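Local coordinates for Tol-Pal system protein TolB (PDB 7MX5) that probably takes part, as the periplasmic component of the Tol-Pal system, in outer-membrane invagination during cell division and in keeping the outer membrane intact, at residues Asn52-Ile55 with Asn56-Gln59; Ser61-Ala65 with Ala66-Tyr70; Arg109-Gln112 with Ala113-Val117. One frame throughout, in Å; residues are numbered along the deposited sequence.

How the contacts relate
Contacts 1 and 2 lie at the surface of the amino-terminal domain and follow each other closely along the chain; they touch where Trp63 packs on Ile58 and Ala53. Contact 3 is more buried, about 22 Å from contact 1 and 27 Å from contact 2 between centres. Contacts 1 and 3 sit against opposite faces of the mixed sheet that includes strands 70-78 and 83-91: a turn on one, a helix on the other. Contact 1 is a beta turn closed by two backbone bonds, contact 2 the capped end of a short helix, and contact 3 the first turns of a long helix with water-bridged polar side chains.

Contact 1: Asn52-Ile55 with Asn56-Gln59; sequences NAAI and NQIQ
The carboxamide of Gln57 lies alongside the incoming arm of a tight turn, its two ends meeting different residues: NE2 stands 3.4 Å from Asn52 O, whereas OE1 approaches the methyl CB of Ala54 at 4.2 Å. The side chains of Asn56 and Ile55 cross at an angle, Asn56 CG lying 4.0 Å from Ile55 CG2. Asn56 CG is placed there by a chi1 of -73°, beside the backbone N, while the OD1 end accepts a hydrogen bond from Gln88 NE2 on strand 83-91. The backbone carries the closure. Ala54 N donates to Gln57 O over 2.9 Å, almost straight and in the carbonyl plane. The return bond, from Gln57 N to Ala54 O, is longer at 3.3 Å and reaches its acceptor from well above the carbonyl plane. Together they make Ala54 and Gln57 a hydrogen-bonded antiparallel pair, a single bridge closing a type II beta turn with Ile55 and Asn56 at its corners. Asn56 takes up the positive phi (57°) that the third position of such a turn requires, a conformation that asparagine tolerates well. Beyond the bridge the two arms stay close through apolar contact. Ala53 CB touches Ile58 CG1 at 3.8 Å and also lies 3.4 Å from Gln57 O, so the small methyl fits against both the side chain and the backbone of the returning arm. Trp63 of the following helix packs on both Ala53 and Ile58. Ile58 also meets Val71 and Tyr90, and Ile55 rests on Thr73 and Gln75 of strand 70-78 and on His86 of strand 83-91, laying the corner of the turn against the mixed sheet of the amino-terminal domain.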
ATOM      1  N   ASN A  52     -30.822  12.905 -15.661  1.00 92.65           N
ATOM      2  CA  ASN A  52     -31.279  12.677 -14.291  1.00110.78           C
ATOM      3  C   ASN A  52     -31.765  11.238 -14.188  1.00114.29           C
ATOM      4  O   ASN A  52     -32.779  10.879 -14.796  1.00115.71           O
ATOM      5  CB  ASN A  52     -32.386  13.660 -13.909  1.00115.33           C
ATOM      6  CG  ASN A  52     -32.685  13.651 -12.423  1.00113.90           C
ATOM      7  OD1 ASN A  52     -31.805  13.393 -11.602  1.00107.33           O
ATOM      8  ND2 ASN A  52     -33.933  13.936 -12.070  1.00115.24           N
ATOM      9  N   ALA A  53     -31.046  10.419 -13.425  1.00 75.55           N
ATOM     10  CA  ALA A  53     -31.387   9.018 -13.230  1.00 63.93           C
ATOM     11  C   ALA A  53     -31.417   8.706 -11.740  1.00 65.01           C
ATOM     12  O   ALA A  53     -30.944   9.485 -10.908  1.00 67.76           O
ATOM     13  CB  ALA A  53     -30.395   8.094 -13.950  1.00 52.91           C
ATOM     14  N   ALA A  54     -31.982   7.549 -11.406  1.00 57.78           N
ATOM     15  CA  ALA A  54     -32.115   7.129 -10.018  1.00 61.63           C
ATOM     16  C   ALA A  54     -32.127   5.604  -9.970  1.00 63.53           C
ATOM     17  O   ALA A  54     -31.781   4.931 -10.946  1.00 52.01           O
ATOM     18  CB  ALA A  54     -33.373   7.736  -9.385  1.00 52.59           C
ATOM     19  N   ILE A  55     -32.529   5.059  -8.821  1.00 61.41           N
ATOM     20  CA  ILE A  55     -32.567   3.614  -8.638  1.00 60.50           C
ATOM     21  C   ILE A  55     -33.641   3.015  -9.535  1.00 56.46           C
ATOM     22  O   ILE A  55     -34.807   3.429  -9.497  1.00 57.47           O
ATOM     23  CB  ILE A  55     -32.818   3.266  -7.163  1.00 62.14           C
ATOM     24  CG1 ILE A  55     -31.554   3.504  -6.335  1.00 59.69           C
ATOM     25  CG2 ILE A  55     -33.286   1.823  -7.024  1.00 53.23           C
ATOM     26  CD1 ILE A  55     -30.402   2.598  -6.704  1.00 53.14           C
ATOM     27  N   ASN A  56     -33.246   2.036 -10.351  1.00 60.49           N
ATOM     28  CA  ASN A  56     -34.140   1.327 -11.265  1.00 61.05           C
ATOM     29  C   ASN A  56     -34.862   2.267 -12.225  1.00 72.37           C
ATOM     30  O   ASN A  56     -35.943   1.940 -12.725  1.00 71.10           O
ATOM     31  CB  ASN A  56     -35.154   0.471 -10.496  1.00 73.04           C
ATOM     32  CG  ASN A  56     -34.522  -0.758  -9.870  1.00 66.77           C
ATOM     33  OD1 ASN A  56     -33.354  -1.060 -10.113  1.00 65.98           O
ATOM     34  ND2 ASN A  56     -35.294  -1.474  -9.062  1.00 70.34           N
ATOM     35  N   GLN A  57     -34.280   3.435 -12.496  1.00 68.98           N
ATOM     36  CA  GLN A  57     -34.827   4.380 -13.469  1.00 72.21           C
ATOM     37  C   GLN A  57     -33.650   5.064 -14.156  1.00 67.05           C
ATOM     38  O   GLN A  57     -33.054   5.992 -13.601  1.00 60.17           O
ATOM     39  CB  GLN A  57     -35.752   5.398 -12.811  1.00 63.60           C
ATOM     40  CG  GLN A  57     -36.291   6.445 -13.777  1.00 73.47           C
ATOM     41  CD  GLN A  57     -35.964   7.863 -13.347  1.00 89.48           C
ATOM     42  OE1 GLN A  57     -36.363   8.306 -12.270  1.00 78.58           O
ATOM     43  NE2 GLN A  57     -35.229   8.581 -14.189  1.00 83.06           N
ATOM     44  N   ILE A  58     -33.316   4.599 -15.356  1.00 64.37           N
ATOM     45  CA  ILE A  58     -32.264   5.209 -16.161  1.00 65.68           C
ATOM     46  C   ILE A  58     -32.546   4.909 -17.625  1.00 69.28           C
ATOM     47  O   ILE A  58     -32.939   3.794 -17.983  1.00 71.33           O
ATOM     48  CB  ILE A  58     -30.861   4.719 -15.736  1.00 63.99           C
ATOM     49  CG1 ILE A  58     -29.776   5.429 -16.549  1.00 55.07           C
ATOM     50  CG2 ILE A  58     -30.743   3.204 -15.865  1.00 46.80           C
ATOM     51  CD1 ILE A  58     -28.382   5.255 -15.991  1.00 53.80           C
ATOM     52  N   GLN A  59     -32.366   5.920 -18.471  1.00 81.37           N
ATOM     53  CA  GLN A  59     -32.518   5.786 -19.914  1.00 81.48           C
ATOM     54  C   GLN A  59     -31.178   6.106 -20.560  1.00 85.65           C
ATOM     55  O   GLN A  59     -30.623   7.189 -20.343  1.00 95.71           O
ATOM     56  CB  GLN A  59     -33.621   6.708 -20.441  1.00 98.80           C
ATOM     57  CG  GLN A  59     -35.005   6.375 -19.898  1.00100.12           C
ATOM     58  CD  GLN A  59     -35.956   5.887 -20.973  1.00102.13           C
ATOM     59  OE1 GLN A  59     -35.559   5.675 -22.119  1.00 96.87           O
ATOM     60  NE2 GLN A  59     -37.220   5.701 -20.606  1.00101.34           N
TER

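Contact 2: Ser61-Ala65 with Ala66-Tyr70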
ATOM      1  N   SER A  61     -30.218   6.649 -23.642  1.00 79.92           N
ATOM      2  CA  SER A  61     -30.092   7.487 -24.830  1.00 85.00           C
ATOM      3  C   SER A  61     -29.386   8.801 -24.524  1.00 89.44           C
ATOM      4  O   SER A  61     -28.648   9.317 -25.371  1.00 93.27           O
ATOM      5  CB  SER A  61     -31.470   7.758 -25.433  1.00 85.90           C
ATOM      6  OG  SER A  61     -32.233   8.612 -24.600  1.00 96.84           O
ATOM      7  N   ASP A  62     -29.591   9.351 -23.328  1.00 86.01           N
ATOM      8  CA  ASP A  62     -29.025  10.648 -22.977  1.00 84.77           C
ATOM      9  C   ASP A  62     -27.609  10.550 -22.430  1.00 80.16           C
ATOM     10  O   ASP A  62     -26.835  11.505 -22.566  1.00 77.31           O
ATOM     11  CB  ASP A  62     -29.923  11.348 -21.954  1.00 90.93           C
ATOM     12  CG  ASP A  62     -31.394  11.225 -22.293  1.00 95.32           C
ATOM     13  OD1 ASP A  62     -31.745  11.383 -23.482  1.00 97.14           O
ATOM     14  OD2 ASP A  62     -32.199  10.965 -21.375  1.00 96.62           O
ATOM     15  N   TRP A  63     -27.251   9.425 -21.811  1.00 78.63           N
ATOM     16  CA  TRP A  63     -25.891   9.266 -21.313  1.00 75.73           C
ATOM     17  C   TRP A  63     -24.908   8.956 -22.432  1.00 74.26           C
ATOM     18  O   TRP A  63     -23.741   9.355 -22.351  1.00 72.86           O
ATOM     19  CB  TRP A  63     -25.844   8.179 -20.242  1.00 68.71           C
ATOM     20  CG  TRP A  63     -26.706   8.500 -19.071  1.00 71.43           C
ATOM     21  CD1 TRP A  63     -27.939   7.989 -18.795  1.00 65.14           C
ATOM     22  CD2 TRP A  63     -26.412   9.433 -18.025  1.00 68.75           C
ATOM     23  NE1 TRP A  63     -28.427   8.535 -17.632  1.00 65.01           N
ATOM     24  CE2 TRP A  63     -27.508   9.424 -17.140  1.00 68.89           C
ATOM     25  CE3 TRP A  63     -25.325  10.266 -17.746  1.00 63.12           C
ATOM     26  CZ2 TRP A  63     -27.549  10.219 -15.997  1.00 63.98           C
ATOM     27  CZ3 TRP A  63     -25.368  11.054 -16.611  1.00 65.77           C
ATOM     28  CH2 TRP A  63     -26.472  11.026 -15.750  1.00 70.91           C
ATOM     29  N   GLN A  64     -25.350   8.252 -23.477  1.00 69.93           N
ATOM     30  CA  GLN A  64     -24.499   8.111 -24.650  1.00 75.87           C
ATOM     31  C   GLN A  64     -24.261   9.463 -25.301  1.00 76.40           C
ATOM     32  O   GLN A  64     -23.141   9.765 -25.732  1.00 69.30           O
ATOM     33  CB  GLN A  64     -25.114   7.133 -25.654  1.00 79.72           C
ATOM     34  CG  GLN A  64     -24.141   6.708 -26.756  1.00 76.56           C
ATOM     35  CD  GLN A  64     -24.138   7.612 -27.986  1.00 87.46           C
ATOM     36  OE1 GLN A  64     -24.488   8.789 -27.931  1.00 87.55           O
ATOM     37  NE2 GLN A  64     -23.669   7.068 -29.097  1.00 83.96           N
ATOM     38  N   ALA A  65     -25.309  10.287 -25.390  1.00 72.65           N
ATOM     39  CA  ALA A  65     -25.202  11.572 -26.074  1.00 78.90           C
ATOM     40  C   ALA A  65     -24.085  12.423 -25.487  1.00 87.22           C
ATOM     41  O   ALA A  65     -23.374  13.121 -26.219  1.00 84.04           O
ATOM     42  CB  ALA A  65     -26.537  12.314 -26.005  1.00 88.04           C
ATOM     43  N   ALA A  66     -23.909  12.371 -24.169  1.00 79.57           N
ATOM     44  CA  ALA A  66     -22.834  13.084 -23.499  1.00 80.60           C
ATOM     45  C   ALA A  66     -21.545  12.275 -23.434  1.00 70.47           C
ATOM     46  O   ALA A  66     -20.616  12.672 -22.723  1.00 70.21           O
ATOM     47  CB  ALA A  66     -23.267  13.485 -22.089  1.00 85.33           C
ATOM     48  N   GLY A  67     -21.469  11.158 -24.153  1.00 70.82           N
ATOM     49  CA  GLY A  67     -20.277  10.333 -24.128  1.00 71.10           C
ATOM     50  C   GLY A  67     -19.988   9.698 -22.788  1.00 69.79           C
ATOM     51  O   GLY A  67     -18.818   9.504 -22.441  1.00 65.55           O
ATOM     52  N   ILE A  68     -21.021   9.368 -22.023  1.00 61.77           N
ATOM     53  CA  ILE A  68     -20.872   8.784 -20.694  1.00 61.74           C
ATOM     54  C   ILE A  68     -21.163   7.290 -20.800  1.00 57.01           C
ATOM     55  O   ILE A  68     -22.278   6.917 -21.196  1.00 59.70           O
ATOM     56  CB  ILE A  68     -21.805   9.454 -19.675  1.00 63.68           C
ATOM     57  CG1 ILE A  68     -21.710  10.978 -19.786  1.00 65.16           C
ATOM     58  CG2 ILE A  68     -21.474   8.987 -18.265  1.00 58.94           C
ATOM     59  CD1 ILE A  68     -20.457  11.563 -19.171  1.00 60.99           C
ATOM     60  N   PRO A  69     -20.214   6.416 -20.466  1.00 49.19           N
ATOM     61  CA  PRO A  69     -20.466   4.974 -20.580  1.00 53.97           C
ATOM     62  C   PRO A  69     -20.997   4.337 -19.304  1.00 55.51           C
ATOM     63  O   PRO A  69     -21.664   3.300 -19.364  1.00 54.90           O
ATOM     64  CB  PRO A  69     -19.089   4.410 -20.949  1.00 42.80           C
ATOM     65  CG  PRO A  69     -18.099   5.406 -20.406  1.00 42.65           C
ATOM     66  CD  PRO A  69     -18.805   6.717 -20.164  1.00 44.12           C
ATOM     67  N   TYR A  70     -20.714   4.932 -18.146  1.00 47.97           N
ATOM     68  CA  TYR A  70     -21.064   4.332 -16.864  1.00 38.91           C
ATOM     69  C   TYR A  70     -21.740   5.363 -15.974  1.00 47.15           C
ATOM     70  O   TYR A  70     -21.257   6.493 -15.844  1.00 49.74           O
ATOM     71  CB  TYR A  70     -19.822   3.761 -16.171  1.00 41.18           C
ATOM     72  CG  TYR A  70     -19.044   2.794 -17.036  1.00 43.51           C
ATOM     73  CD1 TYR A  70     -19.616   1.602 -17.461  1.00 44.32           C
ATOM     74  CD2 TYR A  70     -17.744   3.076 -17.433  1.00 45.28           C
ATOM     75  CE1 TYR A  70     -18.913   0.715 -18.255  1.00 43.11           C
ATOM     76  CE2 TYR A  70     -17.032   2.196 -18.227  1.00 48.61           C
ATOM     77  CZ  TYR A  70     -17.621   1.017 -18.635  1.00 48.84           C
ATOM     78  OH  TYR A  70     -16.917   0.137 -19.425  1.00 45.67           O
TER
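Ile68 folds back on Trp63 across the end of helix 60-65. Its CB comes first, 3.3 Å from the carbonyl oxygen Trp63 O, and the same carbon lies beside the six-membered part of the indole. From CB the two branches part. CG2, anti to the backbone N, reaches Trp63 CE3 at 4.1 Å, approaching the ring obliquely. CG1, beside the backbone N at a chi1 of -48°, stays 3.7 Å from Trp63 O. CD1, at the tip, leads away from the helix. Ala18 of strand 16-19 touches both Ile68 and Trp63, so the pair bridges the helix end and the sheet.

Two backbone bonds close the helix end beside this pair. Ile68 N donates to Trp63 O at 2.7 Å, almost in line with the carbonyl bond, and Gly67 N donates to Gln64 O, also at 2.7 Å but from above that carbonyl plane. Ala66 N adds only a weak bond to Asp62 O. Within the helix, Ser61 OG donates to the carboxylate of its neighbour, at Asp62 OD1, from above its plane. Gly67, with a left-handed phi of 65°, turns the chain out of the helix. It is the C-prime residue of a Schellman motif, and the apolar contact between Trp63 and Ile68, flanking the cap, is characteristic of that helix ending.

Contact 3: Arg109-Gln112 with Ala113-Val117; sequences RIRQ and AGHMV
Arg111 and His115, one helical turn apart, share a water. Arg111 NE donates to it over 2.8 Å, and His115 NE2 is hydrogen-bonded to it at 2.6 Å. The water meets both flat groups edge-on, lying in the plane of the guanidinium and of the imidazole. Arg111 NH2 and His115 ND1 have partners outside the segment: the first forms a salt bridge with Asp158, and the second is hydrogen-bonded to Asp35 OD2 of helix 29-37. With both nitrogens occupied, the rotation of the imidazole is probably well fixed; Asp35 may favour its protonated form and the nearby Arg111 oppose it.

Arg111 O serves twice. It accepts from His115 N at 3.2 Å and also lies over one face of the histidine ring, offset toward the rim, because chi1 (-64°) sets His115 CG beside the backbone N. Next along, Gln112 O takes the N-H of Met116 at 3.0 Å, with Met116 SD close by at 3.2 Å. The two side chains run side by side, and Gln112 NE2 stands 3.9 Å from the sulfur. Gln112 CD also rests over a face of the Arg109 guanidinium.

At the start of the helix, Ile110 O receives Gly114 N at 3.1 Å, whereas Ala113 N has only weak bonds, to Arg109 O and Ile110 O. Ala113 and Met116 face Leu103 of strand 96-105. This is the amino-terminal part of an amphipathic helix: an apolar side laid on the mixed sheet of the amino-terminal alpha/beta domain, and a polar side whose Arg111 reaches across to the loop between strands 150-156 and 163-168 of the beta-propeller.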
ATOM      1  N   ARG A 109     -19.823   4.880  10.334  1.00 67.52           N
ATOM      2  CA  ARG A 109     -18.815   4.173   9.558  1.00 65.79           C
ATOM      3  C   ARG A 109     -19.005   4.516   8.088  1.00 51.67           C
ATOM      4  O   ARG A 109     -19.200   3.631   7.249  1.00 52.83           O
ATOM      5  CB  ARG A 109     -18.905   2.665   9.798  1.00 71.21           C
ATOM      6  CG  ARG A 109     -18.659   2.262  11.244  1.00 64.96           C
ATOM      7  CD  ARG A 109     -17.331   2.809  11.742  1.00 65.15           C
ATOM      8  NE  ARG A 109     -16.204   1.997  11.299  1.00 89.30           N
ATOM      9  CZ  ARG A 109     -15.130   2.476  10.685  1.00 87.67           C
ATOM     10  NH1 ARG A 109     -15.005   3.765  10.415  1.00 86.62           N
ATOM     11  NH2 ARG A 109     -14.159   1.639  10.329  1.00 78.54           N
ATOM     12  N   ILE A 110     -18.940   5.806   7.774  1.00 65.36           N
ATOM     13  CA  ILE A 110     -19.344   6.307   6.465  1.00 49.27           C
ATOM     14  C   ILE A 110     -18.200   6.252   5.458  1.00 46.83           C
ATOM     15  O   ILE A 110     -18.414   5.933   4.286  1.00 47.40           O
ATOM     16  CB  ILE A 110     -19.901   7.739   6.624  1.00 48.67           C
ATOM     17  CG1 ILE A 110     -20.154   8.388   5.264  1.00 46.92           C
ATOM     18  CG2 ILE A 110     -18.970   8.588   7.479  1.00 63.14           C
ATOM     19  CD1 ILE A 110     -21.447   7.956   4.626  1.00 54.76           C
ATOM     20  N   ARG A 111     -16.972   6.556   5.888  1.00 43.57           N
ATOM     21  CA  ARG A 111     -15.842   6.517   4.965  1.00 48.34           C
ATOM     22  C   ARG A 111     -15.539   5.096   4.508  1.00 48.88           C
ATOM     23  O   ARG A 111     -15.144   4.887   3.355  1.00 40.61           O
ATOM     24  CB  ARG A 111     -14.608   7.147   5.611  1.00 41.85           C
ATOM     25  CG  ARG A 111     -14.613   8.669   5.593  1.00 35.45           C
ATOM     26  CD  ARG A 111     -13.202   9.238   5.685  1.00 38.32           C
ATOM     27  NE  ARG A 111     -12.541   9.314   4.386  1.00 45.52           N
ATOM     28  CZ  ARG A 111     -12.869  10.159   3.418  1.00 39.49           C
ATOM     29  NH1 ARG A 111     -13.851  11.034   3.564  1.00 33.60           N
ATOM     30  NH2 ARG A 111     -12.190  10.131   2.274  1.00 38.54           N
ATOM     31  N   GLN A 112     -15.721   4.108   5.389  1.00 44.37           N
ATOM     32  CA  GLN A 112     -15.522   2.721   4.986  1.00 44.37           C
ATOM     33  C   GLN A 112     -16.607   2.257   4.023  1.00 46.43           C
ATOM     34  O   GLN A 112     -16.344   1.416   3.156  1.00 38.95           O
ATOM     35  CB  GLN A 112     -15.472   1.815   6.219  1.00 34.43           C
ATOM     36  CG  GLN A 112     -16.810   1.634   6.916  1.00 61.12           C
ATOM     37  CD  GLN A 112     -16.895   0.349   7.714  1.00 73.08           C
ATOM     38  OE1 GLN A 112     -16.114   0.126   8.640  1.00 77.09           O
ATOM     39  NE2 GLN A 112     -17.850  -0.504   7.361  1.00 67.55           N
ATOM     40  N   ALA A 113     -17.822   2.797   4.147  1.00 44.52           N
ATOM     41  CA  ALA A 113     -18.903   2.398   3.252  1.00 45.26           C
ATOM     42  C   ALA A 113     -18.670   2.924   1.842  1.00 43.13           C
ATOM     43  O   ALA A 113     -18.914   2.213   0.860  1.00 34.75           O
ATOM     44  CB  ALA A 113     -20.244   2.888   3.795  1.00 40.08           C
ATOM     45  N   GLY A 114     -18.200   4.167   1.721  1.00 44.37           N
ATOM     46  CA  GLY A 114     -17.897   4.705   0.405  1.00 39.13           C
ATOM     47  C   GLY A 114     -16.763   3.967  -0.275  1.00 36.28           C
ATOM     48  O   GLY A 114     -16.788   3.752  -1.489  1.00 37.52           O
ATOM     49  N   HIS A 115     -15.753   3.564   0.499  1.00 39.50           N
ATOM     50  CA  HIS A 115     -14.660   2.785  -0.067  1.00 49.01           C
ATOM     51  C   HIS A 115     -15.124   1.397  -0.493  1.00 41.01           C
ATOM     52  O   HIS A 115     -14.595   0.839  -1.459  1.00 37.89           O
ATOM     53  CB  HIS A 115     -13.512   2.685   0.939  1.00 34.95           C
ATOM     54  CG  HIS A 115     -12.889   4.006   1.273  1.00 37.09           C
ATOM     55  ND1 HIS A 115     -12.888   5.070   0.397  1.00 34.28           N
ATOM     56  CD2 HIS A 115     -12.247   4.433   2.386  1.00 35.36           C
ATOM     57  CE1 HIS A 115     -12.273   6.097   0.956  1.00 39.63           C
ATOM     58  NE2 HIS A 115     -11.874   5.736   2.163  1.00 37.41           N
ATOM     59  N   MET A 116     -16.110   0.830   0.208  1.00 45.97           N
ATOM     60  CA  MET A 116     -16.657  -0.461  -0.195  1.00 45.73           C
ATOM     61  C   MET A 116     -17.441  -0.340  -1.496  1.00 36.74           C
ATOM     62  O   MET A 116     -17.295  -1.170  -2.400  1.00 36.11           O
ATOM     63  CB  MET A 116     -17.542  -1.029   0.914  1.00 36.06           C
ATOM     64  CG  MET A 116     -16.776  -1.578   2.105  1.00 48.19           C
ATOM     65  SD  MET A 116     -17.722  -1.482   3.636  1.00 96.59           S
ATOM     66  CE  MET A 116     -18.106  -3.210   3.908  1.00 81.50           C
ATOM     67  N   VAL A 117     -18.285   0.689  -1.602  1.00 32.49           N
ATOM     68  CA  VAL A 117     -19.031   0.921  -2.836  1.00 36.39           C
ATOM     69  C   VAL A 117     -18.074   1.146  -3.998  1.00 38.51           C
ATOM     70  O   VAL A 117     -18.251   0.587  -5.088  1.00 32.69           O
ATOM     71  CB  VAL A 117     -19.997   2.107  -2.660  1.00 35.33           C
ATOM     72  CG1 VAL A 117     -20.646   2.469  -3.987  1.00 35.11           C
ATOM     73  CG2 VAL A 117     -21.053   1.780  -1.614  1.00 42.61           C
TER
HETATM   74  O   HOH W   1     -10.834   7.067   4.082  1.00 30.63           O